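Local coordinates for glyoxalase family protein (Bacillus cereus, PDB 1SS4), which is of unknown function but belongs to the glyoxalase superfamily, probably binds a metal ion, and may act as an epimerase of the methylmalonyl-CoA type, at residues E37-V42 against C57-M62; S16-S21 against S75-P80; D85-P90 against E140-G145; I32-E37 against M63-G68. One frame throughout, in Å; residues are numbered along the deposited sequence.

Contact 1 (E37-V42 against C57-M62); sequences EGRANV and CVEIAM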
loop_
_atom_site.group_PDB
_atom_site.type_symbol
_atom_site.label_atom_id
_atom_site.label_comp_id
_atom_site.label_asym_id
_atom_site.label_seq_id
_atom_site.Cartn_x
_atom_site.Cartn_y
_atom_site.Cartn_z
ATOM N N GLU A 37 10.232 -6.746 -12.514
ATOM C CA GLU A 37 11.569 -7.225 -12.129
ATOM C C GLU A 37 11.644 -8.732 -12.207
ATOM O O GLU A 37 12.642 -9.303 -12.653
ATOM C CB GLU A 37 11.924 -6.830 -10.691
ATOM C CG GLU A 37 12.272 -5.385 -10.458
ATOM C CD GLU A 37 12.834 -5.160 -9.057
ATOM O OE1 GLU A 37 12.139 -5.497 -8.075
ATOM O OE2 GLU A 37 13.967 -4.644 -8.938
ATOM N N GLY A 38 10.579 -9.383 -11.770
ATOM C CA GLY A 38 10.570 -10.824 -11.790
ATOM C C GLY A 38 9.178 -11.375 -11.602
ATOM O O GLY A 38 8.244 -10.661 -11.215
ATOM N N ARG A 39 9.050 -12.664 -11.867
ATOM C CA ARG A 39 7.781 -13.342 -11.754
ATOM C C ARG A 39 8.085 -14.793 -11.447
ATOM O O ARG A 39 8.948 -15.394 -12.088
ATOM C CB ARG A 39 7.037 -13.213 -13.083
ATOM C CG ARG A 39 5.737 -13.935 -13.127
ATOM C CD ARG A 39 5.017 -13.647 -14.431
ATOM N NE ARG A 39 3.699 -14.264 -14.414
ATOM C CZ ARG A 39 2.735 -13.983 -15.274
ATOM N NH1 ARG A 39 2.938 -13.086 -16.237
ATOM N NH2 ARG A 39 1.565 -14.592 -15.161
ATOM N N ALA A 40 7.387 -15.359 -10.471
ATOM C CA ALA A 40 7.647 -16.736 -10.119
ATOM C C ALA A 40 6.553 -17.385 -9.297
ATOM O O ALA A 40 5.758 -16.716 -8.642
ATOM C CB ALA A 40 8.973 -16.827 -9.381
ATOM N N ASN A 41 6.509 -18.709 -9.362
ATOM C CA ASN A 41 5.549 -19.472 -8.591
ATOM C C ASN A 41 6.296 -19.759 -7.305
ATOM O O ASN A 41 7.467 -20.112 -7.338
ATOM C CB ASN A 41 5.204 -20.779 -9.307
ATOM C CG ASN A 41 4.396 -20.553 -10.567
ATOM O OD1 ASN A 41 3.207 -20.231 -10.507
ATOM N ND2 ASN A 41 5.041 -20.707 -11.723
ATOM N N VAL A 42 5.638 -19.585 -6.170
ATOM C CA VAL A 42 6.286 -19.847 -4.896
ATOM C C VAL A 42 5.467 -20.900 -4.177
ATOM O O VAL A 42 4.314 -20.660 -3.833
ATOM C CB VAL A 42 6.360 -18.569 -4.023
ATOM C CG1 VAL A 42 6.909 -18.899 -2.635
ATOM C CG2 VAL A 42 7.239 -17.543 -4.698
ATOM N N CYS A 57 0.326 -22.078 -2.396
ATOM C CA CYS A 57 0.984 -21.991 -3.681
ATOM C C CYS A 57 0.522 -20.654 -4.228
ATOM O O CYS A 57 -0.666 -20.459 -4.471
ATOM C CB CYS A 57 0.508 -23.113 -4.607
ATOM S SG CYS A 57 1.321 -23.121 -6.229
ATOM N N VAL A 58 1.454 -19.727 -4.394
ATOM C CA VAL A 58 1.115 -18.409 -4.905
ATOM C C VAL A 58 2.067 -18.012 -6.016
ATOM O O VAL A 58 3.229 -18.410 -6.013
ATOM C CB VAL A 58 1.212 -17.356 -3.789
ATOM C CG1 VAL A 58 0.837 -15.996 -4.323
ATOM C CG2 VAL A 58 0.291 -17.729 -2.646
ATOM N N GLU A 59 1.563 -17.278 -7.002
ATOM C CA GLU A 59 2.418 -16.794 -8.066
ATOM C C GLU A 59 2.643 -15.322 -7.728
ATOM O O GLU A 59 1.691 -14.581 -7.434
ATOM C CB GLU A 59 1.750 -16.919 -9.431
ATOM C CG GLU A 59 2.719 -16.653 -10.579
ATOM C CD GLU A 59 2.030 -16.662 -11.934
ATOM O OE1 GLU A 59 0.795 -16.851 -11.966
ATOM O OE2 GLU A 59 2.724 -16.474 -12.965
ATOM N N ILE A 60 3.901 -14.906 -7.779
ATOM C CA ILE A 60 4.290 -13.543 -7.433
ATOM C C ILE A 60 4.974 -12.800 -8.571
ATOM O O ILE A 60 5.702 -13.397 -9.369
ATOM C CB ILE A 60 5.254 -13.571 -6.228
ATOM C CG1 ILE A 60 4.503 -14.046 -4.982
ATOM C CG2 ILE A 60 5.853 -12.201 -5.986
ATOM C CD1 ILE A 60 5.416 -14.328 -3.821
ATOM N N ALA A 61 4.735 -11.495 -8.638
ATOM C CA ALA A 61 5.349 -10.639 -9.648
ATOM C C ALA A 61 5.773 -9.353 -8.957
ATOM O O ALA A 61 4.978 -8.735 -8.257
ATOM C CB ALA A 61 4.369 -10.336 -10.766
HETATM N N MSE A 62 7.021 -8.949 -9.145
HETATM C CA MSE A 62 7.505 -7.734 -8.512
HETATM C C MSE A 62 7.672 -6.616 -9.537
HETATM O O MSE A 62 8.383 -6.776 -10.529
HETATM C CB MSE A 62 8.838 -8.009 -7.813
HETATM C CG MSE A 62 9.333 -6.868 -6.936
HETATM SE SE MSE A 62 8.219 -6.537 -5.357
HETATM C CE MSE A 62 8.798 -8.026 -4.202
#
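The antiparallel pairing of Arg39, Ala40 and Val42 with Ala61, Ile60 and Val58 forms, within the chain, one margin of the first four-stranded sheet of a glyoxalase-family fold. Strands 37-42 and 57-62 run 166° apart, and backbone bonds join them in reciprocal pairs: Ala40 N gives to Ile60 O while Ile60 N returns to Ala40 O at 2.7 Å, and Val42 and Val58 repeat the exchange. Gly38 O accepts from Met62 N, whose own carbonyl takes Glu37 N. On the face bearing Arg39, Asn41 and Glu59, a salt bridge spans the strands diagonally. Arg39, extended from CG to NE, turns the side of its guanidinium to the carboxylate, with NE 2.8 Å and NH2 3.1 Å from Glu59 OE2. Both nitrogens come to this one oxygen from the same face, above the carboxylate plane, though OE2 lies close to the guanidinium plane. Asn41 OD1 rests against Glu59 CG at 3.6 Å. On the other face Val42 CG2 meets Ile60 CD1 at 3.8 Å. Asp23 takes Arg39 NH2 and Arg76 takes Glu59 OE1, extending the ion pair both ways. Helix 22-32 packs Leu22 and Ile26 over this charged face, and strand 71-79 flanks strand 57-64 on its other side.

Contact 2 (S16-S21 against S75-P80); sequences SIVVES and SRFLTP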
loop_
_atom_site.group_PDB
_atom_site.type_symbol
_atom_site.label_atom_id
_atom_site.label_comp_id
_atom_site.label_asym_id
_atom_site.label_seq_id
_atom_site.Cartn_x
_atom_site.Cartn_y
_atom_site.Cartn_z
ATOM N N SER A 16 2.021 -4.725 -1.349
ATOM C CA SER A 16 1.586 -5.842 -2.172
ATOM C C SER A 16 0.100 -5.848 -2.327
ATOM O O SER A 16 -0.633 -5.389 -1.431
ATOM C CB SER A 16 2.036 -7.184 -1.593
ATOM O OG SER A 16 1.329 -7.450 -0.387
ATOM N N ILE A 17 -0.338 -6.370 -3.479
ATOM C CA ILE A 17 -1.759 -6.458 -3.820
ATOM C C ILE A 17 -2.031 -7.908 -4.258
ATOM O O ILE A 17 -1.257 -8.474 -5.030
ATOM C CB ILE A 17 -2.118 -5.516 -5.023
ATOM C CG1 ILE A 17 -1.523 -4.116 -4.813
ATOM C CG2 ILE A 17 -3.658 -5.430 -5.183
ATOM C CD1 ILE A 17 -1.629 -3.199 -6.048
ATOM N N VAL A 18 -3.105 -8.497 -3.741
ATOM C CA VAL A 18 -3.511 -9.854 -4.101
ATOM C C VAL A 18 -4.496 -9.664 -5.251
ATOM O O VAL A 18 -5.476 -8.943 -5.113
ATOM C CB VAL A 18 -4.201 -10.558 -2.912
ATOM C CG1 VAL A 18 -4.788 -11.891 -3.343
ATOM C CG2 VAL A 18 -3.199 -10.764 -1.816
ATOM N N VAL A 19 -4.215 -10.285 -6.394
ATOM C CA VAL A 19 -5.072 -10.114 -7.547
ATOM C C VAL A 19 -5.609 -11.428 -8.095
ATOM O O VAL A 19 -5.129 -12.511 -7.732
ATOM C CB VAL A 19 -4.340 -9.345 -8.667
ATOM C CG1 VAL A 19 -3.854 -8.004 -8.129
ATOM C CG2 VAL A 19 -3.161 -10.158 -9.192
ATOM N N GLU A 20 -6.623 -11.307 -8.950
ATOM C CA GLU A 20 -7.281 -12.443 -9.591
ATOM C C GLU A 20 -6.438 -12.943 -10.770
ATOM O O GLU A 20 -6.240 -14.142 -10.945
ATOM C CB GLU A 20 -8.657 -11.994 -10.090
ATOM C CG GLU A 20 -9.589 -13.106 -10.498
ATOM C CD GLU A 20 -10.961 -12.585 -10.917
ATOM O OE1 GLU A 20 -11.808 -13.436 -11.282
ATOM O OE2 GLU A 20 -11.201 -11.339 -10.885
ATOM N N SER A 21 -5.947 -12.011 -11.578
ATOM C CA SER A 21 -5.125 -12.334 -12.751
ATOM C C SER A 21 -3.785 -11.611 -12.691
ATOM O O SER A 21 -3.735 -10.383 -12.775
ATOM C CB SER A 21 -5.838 -11.917 -14.043
ATOM O OG SER A 21 -4.941 -11.937 -15.148
ATOM N N SER A 75 0.436 -10.576 -6.119
ATOM C CA SER A 75 0.303 -11.980 -5.738
ATOM C C SER A 75 -1.019 -12.577 -6.213
ATOM O O SER A 75 -2.057 -11.913 -6.192
ATOM C CB SER A 75 0.372 -12.138 -4.214
ATOM O OG SER A 75 1.687 -11.921 -3.742
ATOM N N ARG A 76 -0.957 -13.833 -6.634
ATOM C CA ARG A 76 -2.132 -14.583 -7.070
ATOM C C ARG A 76 -2.094 -15.929 -6.345
ATOM O O ARG A 76 -1.120 -16.681 -6.467
ATOM C CB ARG A 76 -2.101 -14.826 -8.579
ATOM C CG ARG A 76 -3.298 -15.621 -9.072
ATOM C CD ARG A 76 -3.246 -15.793 -10.583
ATOM N NE ARG A 76 -2.110 -16.606 -11.021
ATOM C CZ ARG A 76 -2.099 -17.937 -11.021
ATOM N NH1 ARG A 76 -3.163 -18.617 -10.602
ATOM N NH2 ARG A 76 -1.027 -18.590 -11.452
ATOM N N PHE A 77 -3.143 -16.223 -5.582
ATOM C CA PHE A 77 -3.225 -17.476 -4.842
ATOM C C PHE A 77 -3.723 -18.629 -5.719
ATOM O O PHE A 77 -4.727 -18.492 -6.388
ATOM C CB PHE A 77 -4.183 -17.323 -3.654
ATOM C CG PHE A 77 -3.551 -16.708 -2.426
ATOM C CD1 PHE A 77 -2.878 -17.505 -1.501
ATOM C CD2 PHE A 77 -3.601 -15.332 -2.211
ATOM C CE1 PHE A 77 -2.254 -16.934 -0.375
ATOM C CE2 PHE A 77 -2.987 -14.757 -1.101
ATOM C CZ PHE A 77 -2.309 -15.556 -0.177
ATOM N N LEU A 78 -3.002 -19.748 -5.732
ATOM C CA LEU A 78 -3.463 -20.930 -6.466
ATOM C C LEU A 78 -4.169 -21.719 -5.353
ATOM O O LEU A 78 -5.310 -22.159 -5.498
ATOM C CB LEU A 78 -2.287 -21.704 -7.042
ATOM C CG LEU A 78 -1.615 -21.097 -8.280
ATOM C CD1 LEU A 78 -0.896 -19.795 -7.935
ATOM C CD2 LEU A 78 -0.628 -22.100 -8.845
ATOM N N THR A 79 -3.486 -21.859 -4.226
ATOM C CA THR A 79 -4.052 -22.510 -3.045
ATOM C C THR A 79 -3.468 -21.826 -1.803
ATOM O O THR A 79 -2.296 -21.421 -1.798
ATOM C CB THR A 79 -3.710 -24.022 -2.974
ATOM O OG1 THR A 79 -2.291 -24.184 -3.024
ATOM C CG2 THR A 79 -4.357 -24.785 -4.128
ATOM N N PRO A 80 -4.293 -21.630 -0.761
ATOM C CA PRO A 80 -5.710 -22.005 -0.712
ATOM C C PRO A 80 -6.418 -20.947 -1.543
ATOM O O PRO A 80 -5.828 -19.921 -1.834
ATOM C CB PRO A 80 -6.048 -21.852 0.761
ATOM C CG PRO A 80 -5.213 -20.638 1.142
ATOM C CD PRO A 80 -3.882 -20.978 0.496
HETATM O O HOH W 1 -5.350 -14.541 -5.732
#
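The Phe77 ring meets Val18 at its edge: Val18 CG1 lies near the ring plane, 3.8 Å from Phe77 CD2, while the other methyl, CG2, reaches CE2 at 4.1 Å. Thr79 O also lies in plane at the ring edge. The Arg76 guanidinium forms a salt bridge with Glu59 through NH2; it is the aliphatic part of Arg76 that touches here, with CD 3.4 Å from Glu20 O. The two strands run parallel, 31° apart, and only Val18 and Ser75 form a bridge. Ser75 N donates to Ile17 O at 2.9 Å, and Ser75 O accepts from Val19 N at 2.7 Å. Beyond that bridge the strands diverge and one water takes over, giving a hydrogen bond to Val19 O and accepting one from Phe77 N. Ile17 and Val18 also join an antiparallel ladder with a strand of the second subunit, where Tyr96 of that subunit packs on Ile17. Direct bonds followed by a water link keep Val19 O and Phe77 N hydrogen-bonded where the strands part, while Val18 and Phe77 still pack together.

Contact 3 (D85-P90 against E140-G145); sequences DHRTAP and EGILIG. With NA (sodium ion), chain D.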
loop_
_atom_site.group_PDB
_atom_site.type_symbol
_atom_site.label_atom_id
_atom_site.label_comp_id
_atom_site.label_asym_id
_atom_site.label_seq_id
_atom_site.Cartn_x
_atom_site.Cartn_y
_atom_site.Cartn_z
ATOM N N ASP A 85 -12.769 -10.272 -0.536
ATOM C CA ASP A 85 -12.364 -9.361 -1.619
ATOM C C ASP A 85 -12.617 -7.921 -1.184
ATOM O O ASP A 85 -13.725 -7.606 -0.802
ATOM C CB ASP A 85 -13.192 -9.690 -2.869
ATOM C CG ASP A 85 -12.885 -8.782 -4.069
ATOM O OD1 ASP A 85 -11.837 -8.116 -4.080
ATOM O OD2 ASP A 85 -13.709 -8.744 -5.018
ATOM N N HIS A 86 -11.599 -7.067 -1.158
ATOM C CA HIS A 86 -11.839 -5.661 -0.855
ATOM C C HIS A 86 -11.278 -4.828 -2.018
ATOM O O HIS A 86 -11.005 -3.645 -1.890
ATOM C CB HIS A 86 -11.227 -5.210 0.491
ATOM C CG HIS A 86 -9.822 -5.670 0.717
ATOM N ND1 HIS A 86 -9.522 -6.920 1.205
ATOM C CD2 HIS A 86 -8.635 -5.044 0.527
ATOM C CE1 HIS A 86 -8.210 -7.047 1.309
ATOM N NE2 HIS A 86 -7.648 -5.921 0.906
ATOM N N ARG A 87 -11.110 -5.463 -3.170
ATOM C CA ARG A 87 -10.600 -4.744 -4.336
ATOM C C ARG A 87 -11.477 -3.553 -4.699
ATOM O O ARG A 87 -10.962 -2.516 -5.094
ATOM C CB ARG A 87 -10.511 -5.672 -5.542
ATOM C CG ARG A 87 -9.369 -6.667 -5.489
ATOM C CD ARG A 87 -9.500 -7.660 -6.659
ATOM N NE ARG A 87 -10.810 -8.322 -6.679
ATOM C CZ ARG A 87 -11.241 -9.112 -7.666
ATOM N NH1 ARG A 87 -10.468 -9.352 -8.731
ATOM N NH2 ARG A 87 -12.446 -9.663 -7.594
ATOM N N THR A 88 -12.793 -3.700 -4.562
ATOM C CA THR A 88 -13.688 -2.599 -4.892
ATOM C C THR A 88 -14.324 -1.956 -3.655
ATOM O O THR A 88 -15.450 -1.478 -3.704
ATOM C CB THR A 88 -14.787 -3.062 -5.907
ATOM O OG1 THR A 88 -15.311 -4.335 -5.517
ATOM C CG2 THR A 88 -14.188 -3.196 -7.322
ATOM N N ALA A 89 -13.595 -1.946 -2.544
ATOM C CA ALA A 89 -14.106 -1.353 -1.312
ATOM C C ALA A 89 -14.395 0.123 -1.549
ATOM O O ALA A 89 -13.759 0.762 -2.402
ATOM C CB ALA A 89 -13.064 -1.499 -0.183
ATOM N N PRO A 90 -15.373 0.679 -0.829
ATOM C CA PRO A 90 -15.639 2.105 -1.049
ATOM C C PRO A 90 -14.455 2.958 -0.588
ATOM O O PRO A 90 -13.611 2.506 0.204
ATOM C CB PRO A 90 -16.906 2.370 -0.233
ATOM C CG PRO A 90 -17.005 1.222 0.715
ATOM C CD PRO A 90 -16.417 0.044 -0.009
ATOM N N GLU A 140 -9.084 -4.852 -12.284
ATOM C CA GLU A 140 -9.965 -5.486 -11.319
ATOM C C GLU A 140 -10.567 -4.514 -10.297
ATOM O O GLU A 140 -10.801 -4.879 -9.135
ATOM C CB GLU A 140 -9.196 -6.604 -10.625
ATOM C CG GLU A 140 -8.888 -7.776 -11.559
ATOM C CD GLU A 140 -7.860 -8.754 -11.008
ATOM O OE1 GLU A 140 -7.773 -8.902 -9.775
ATOM O OE2 GLU A 140 -7.144 -9.392 -11.815
ATOM N N GLY A 141 -10.823 -3.287 -10.739
ATOM C CA GLY A 141 -11.407 -2.262 -9.883
ATOM C C GLY A 141 -10.526 -1.681 -8.783
ATOM O O GLY A 141 -10.990 -0.858 -7.987
ATOM N N ILE A 142 -9.259 -2.087 -8.738
ATOM C CA ILE A 142 -8.339 -1.612 -7.706
ATOM C C ILE A 142 -8.123 -0.095 -7.755
ATOM O O ILE A 142 -7.796 0.478 -8.796
ATOM C CB ILE A 142 -7.000 -2.384 -7.811
ATOM C CG1 ILE A 142 -7.269 -3.857 -7.460
ATOM C CG2 ILE A 142 -5.934 -1.789 -6.859
ATOM C CD1 ILE A 142 -6.150 -4.811 -7.815
ATOM N N LEU A 143 -8.305 0.547 -6.609
ATOM C CA LEU A 143 -8.166 1.994 -6.497
ATOM C C LEU A 143 -6.723 2.498 -6.553
ATOM O O LEU A 143 -5.864 2.074 -5.769
ATOM C CB LEU A 143 -8.818 2.477 -5.202
ATOM C CG LEU A 143 -9.011 3.990 -5.057
ATOM C CD1 LEU A 143 -10.036 4.455 -6.086
ATOM C CD2 LEU A 143 -9.501 4.312 -3.629
ATOM N N ILE A 144 -6.484 3.423 -7.486
ATOM C CA ILE A 144 -5.182 4.054 -7.691
ATOM C C ILE A 144 -5.391 5.560 -7.745
ATOM O O ILE A 144 -6.439 6.029 -8.148
ATOM C CB ILE A 144 -4.574 3.642 -9.038
ATOM C CG1 ILE A 144 -4.474 2.122 -9.128
ATOM C CG2 ILE A 144 -3.232 4.269 -9.198
ATOM C CD1 ILE A 144 -3.539 1.524 -8.111
ATOM N N GLY A 145 -4.380 6.307 -7.329
ATOM C CA GLY A 145 -4.433 7.746 -7.378
ATOM C C GLY A 145 -3.387 8.181 -8.405
ATOM O O GLY A 145 -2.330 7.564 -8.539
HETATM NA NA NA D . -15.846 -7.081 0.226
HETATM O O HOH W 2 -8.765 -1.094 -4.274
HETATM O O HOH W 3 -13.846 -6.626 2.219
HETATM O O HOH W 4 -16.836 -8.039 -2.019
#
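Charge dominates the meeting of Arg87 with Glu140. Arg87 NH1 donates to Glu140 OE1 at 2.9 Å; the oxygen lies near the guanidinium plane, but the nitrogen comes from above the carboxylate plane, and the two flat groups are turned 73° apart. Arg87 also holds Asp85 side-on, NE reaching OD1 at 2.8 Å and NH2 reaching OD2 at 3.0 Å. Asp85 OD1 also accepts from Arg87 N, and this second donor approaches from the opposite face of the carboxylate, closing an Asx turn. Glu20 is a further partner of Arg87 NH1, and Glu140 in turn accepts from the backbone N atoms of Glu20 and Ser21. Such a network would be expected to favour charged carboxylates.

Apolar contact is slighter: Arg87 CG lies 4.0 Å from Ile142 CG1, and Thr88 CG2 lies 3.9 Å from Gly141 CA. Gly141, at positive phi, lets this methyl come so close. Water supplies the third kind of link, bonding Arg87 O to Leu143 N.

Asp85 O binds the sodium ion at 2.4 Å, with two waters. The arrangement is an Asx turn overlapping a type I beta turn, tied by a salt-bridge network to the approach of strand 143-149, beside the second subunit.

Contact 4 (I32-E37 against M63-G68); sequences IGLNLE and MVTPDG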
loop_
_atom_site.group_PDB
_atom_site.type_symbol
_atom_site.label_atom_id
_atom_site.label_comp_id
_atom_site.label_asym_id
_atom_site.label_seq_id
_atom_site.Cartn_x
_atom_site.Cartn_y
_atom_site.Cartn_z
ATOM N N ILE A 32 1.012 2.059 -16.281
ATOM C CA ILE A 32 1.195 3.161 -15.351
ATOM C C ILE A 32 2.655 3.612 -15.445
ATOM O O ILE A 32 2.980 4.766 -15.188
ATOM C CB ILE A 32 0.933 2.713 -13.886
ATOM C CG1 ILE A 32 -0.551 2.389 -13.690
ATOM C CG2 ILE A 32 1.431 3.790 -12.916
ATOM C CD1 ILE A 32 -1.436 3.614 -13.545
ATOM N N GLY A 33 3.543 2.682 -15.763
ATOM C CA GLY A 33 4.941 3.046 -15.874
ATOM C C GLY A 33 5.914 2.233 -15.054
ATOM O O GLY A 33 7.110 2.532 -15.064
ATOM N N LEU A 34 5.426 1.232 -14.320
ATOM C CA LEU A 34 6.334 0.397 -13.540
ATOM C C LEU A 34 6.878 -0.724 -14.425
ATOM O O LEU A 34 6.259 -1.108 -15.426
ATOM C CB LEU A 34 5.637 -0.217 -12.319
ATOM C CG LEU A 34 5.318 0.796 -11.218
ATOM C CD1 LEU A 34 3.913 1.343 -11.416
ATOM C CD2 LEU A 34 5.445 0.109 -9.852
ATOM N N ASN A 35 8.043 -1.241 -14.048
ATOM C CA ASN A 35 8.672 -2.331 -14.794
ATOM C C ASN A 35 8.633 -3.619 -13.977
ATOM O O ASN A 35 8.689 -3.590 -12.746
ATOM C CB ASN A 35 10.119 -1.963 -15.131
ATOM C CG ASN A 35 10.224 -0.642 -15.879
ATOM O OD1 ASN A 35 9.344 -0.289 -16.670
ATOM N ND2 ASN A 35 11.313 0.092 -15.638
ATOM N N LEU A 36 8.525 -4.747 -14.675
ATOM C CA LEU A 36 8.464 -6.052 -14.046
ATOM C C LEU A 36 9.878 -6.559 -13.788
ATOM O O LEU A 36 10.634 -6.764 -14.738
ATOM C CB LEU A 36 7.727 -7.015 -14.969
ATOM C CG LEU A 36 7.629 -8.487 -14.595
ATOM C CD1 LEU A 36 6.868 -8.661 -13.269
ATOM C CD2 LEU A 36 6.906 -9.209 -15.713
ATOM N N GLU A 37 10.232 -6.746 -12.514
ATOM C CA GLU A 37 11.569 -7.225 -12.129
ATOM C C GLU A 37 11.644 -8.732 -12.207
ATOM O O GLU A 37 12.642 -9.303 -12.653
ATOM C CB GLU A 37 11.924 -6.830 -10.691
ATOM C CG GLU A 37 12.272 -5.385 -10.458
ATOM C CD GLU A 37 12.834 -5.160 -9.057
ATOM O OE1 GLU A 37 12.139 -5.497 -8.075
ATOM O OE2 GLU A 37 13.967 -4.644 -8.938
HETATM N N MSE A 63 6.985 -5.500 -9.296
HETATM C CA MSE A 63 7.039 -4.325 -10.169
HETATM C C MSE A 63 7.903 -3.267 -9.478
HETATM O O MSE A 63 7.795 -3.071 -8.269
HETATM C CB MSE A 63 5.648 -3.703 -10.351
HETATM C CG MSE A 63 4.512 -4.643 -10.709
HETATM SE SE MSE A 63 4.810 -5.483 -12.431
HETATM C CE MSE A 63 4.571 -3.972 -13.607
ATOM N N VAL A 64 8.714 -2.553 -10.248
ATOM C CA VAL A 64 9.550 -1.507 -9.686
ATOM C C VAL A 64 9.369 -0.204 -10.462
ATOM O O VAL A 64 9.117 -0.221 -11.673
ATOM C CB VAL A 64 11.043 -1.911 -9.700
ATOM C CG1 VAL A 64 11.559 -2.028 -11.153
ATOM C CG2 VAL A 64 11.858 -0.891 -8.901
ATOM N N THR A 65 9.477 0.928 -9.774
ATOM C CA THR A 65 9.333 2.210 -10.456
ATOM C C THR A 65 10.650 2.535 -11.158
ATOM O O THR A 65 11.702 2.013 -10.788
ATOM C CB THR A 65 9.056 3.345 -9.468
ATOM O OG1 THR A 65 10.001 3.272 -8.385
ATOM C CG2 THR A 65 7.637 3.249 -8.936
ATOM N N PRO A 66 10.600 3.380 -12.196
ATOM C CA PRO A 66 11.799 3.766 -12.936
ATOM C C PRO A 66 12.856 4.369 -12.022
ATOM O O PRO A 66 14.038 4.131 -12.218
ATOM C CB PRO A 66 11.271 4.787 -13.950
ATOM C CG PRO A 66 9.904 4.280 -14.245
ATOM C CD PRO A 66 9.384 3.891 -12.852
ATOM N N ASP A 67 12.441 5.165 -11.037
ATOM C CA ASP A 67 13.415 5.769 -10.138
ATOM C C ASP A 67 14.076 4.706 -9.251
ATOM O O ASP A 67 15.022 4.994 -8.527
ATOM C CB ASP A 67 12.773 6.861 -9.275
ATOM C CG ASP A 67 11.636 6.344 -8.409
ATOM O OD1 ASP A 67 11.732 5.206 -7.909
ATOM O OD2 ASP A 67 10.654 7.091 -8.210
ATOM N N GLY A 68 13.570 3.479 -9.312
ATOM C CA GLY A 68 14.141 2.393 -8.521
ATOM C C GLY A 68 13.880 2.410 -7.021
ATOM O O GLY A 68 14.398 1.562 -6.296
#
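Met63 curls toward Leu34 and Leu36 through successive bends: CG stands anti to the carbonyl carbon (chi1 -49°), and further turns at chi2 and chi3 fold the selenomethionine chain back. Its SE thereby settles 3.9 Å from Leu36 CD1, and its CE comes 3.8 Å from Leu34 O. Leu34 crosses Met63 at about a right angle, its CD2 lying 3.8 Å from Met63 CB. Leu34 CD2 also meets Thr65 CG2 at 3.9 Å, those two side chains lying alongside and pointing the same way. In Val64, CG1 sits between the backbone N and the carbonyl carbon (chi1 66°), which places this methyl 3.5 Å from Glu37 CG; the two side chains cross nearly perpendicularly, and Glu37 OE1 forms a salt bridge with Arg71.

The backbones are joined by a single reciprocal pair. Asn35 N donates to Val64 O, and Val64 N returns to Asn35 O at 2.7 Å. The CA of Met63 also approaches Asn35 O, a CA-H...O contact. Past Val64 the ladder ends: Pro66 CG lies 3.4 Å from Gly33 O, and Thr65 begins a type I beta turn to Gly68 in which Thr65 OG1 donates to Asp67 OD1.

Gly33, at positive phi, is the C-prime residue of the Schellman motif that ends helix 22-32 and hands the chain to strand 35-42. Phe29 and Ile26 of that helix pack on Leu34, Met63 and Leu36, strand 71-79 adds Ile72 and Leu74, and Leu9 of the second subunit packs on Leu34, Thr65 and Pro66.

In the fold
Three of the four contacts build one sheet, ordered 9-18, 71-79, 57-64, 35-42. Contacts 1 and 4 are consecutive lengths of the same strand pair, share Glu37 and have centres about 15 Å apart. Both fall, along the chain, between the segments of contact 2, which pairs the first and last strands of this sheet along the chain; its centre is about 10 Å from that of contact 1, and Glu59 and Arg76 bridge them. Contact 3 comes later and leads into the second sheet, whose strands have the same order. Its centre is about 14 Å from that of contact 2, joined through Glu140, thus linking the two halves. Contacts 2, 3 and 4 also touch the second subunit, tying fold to dimer.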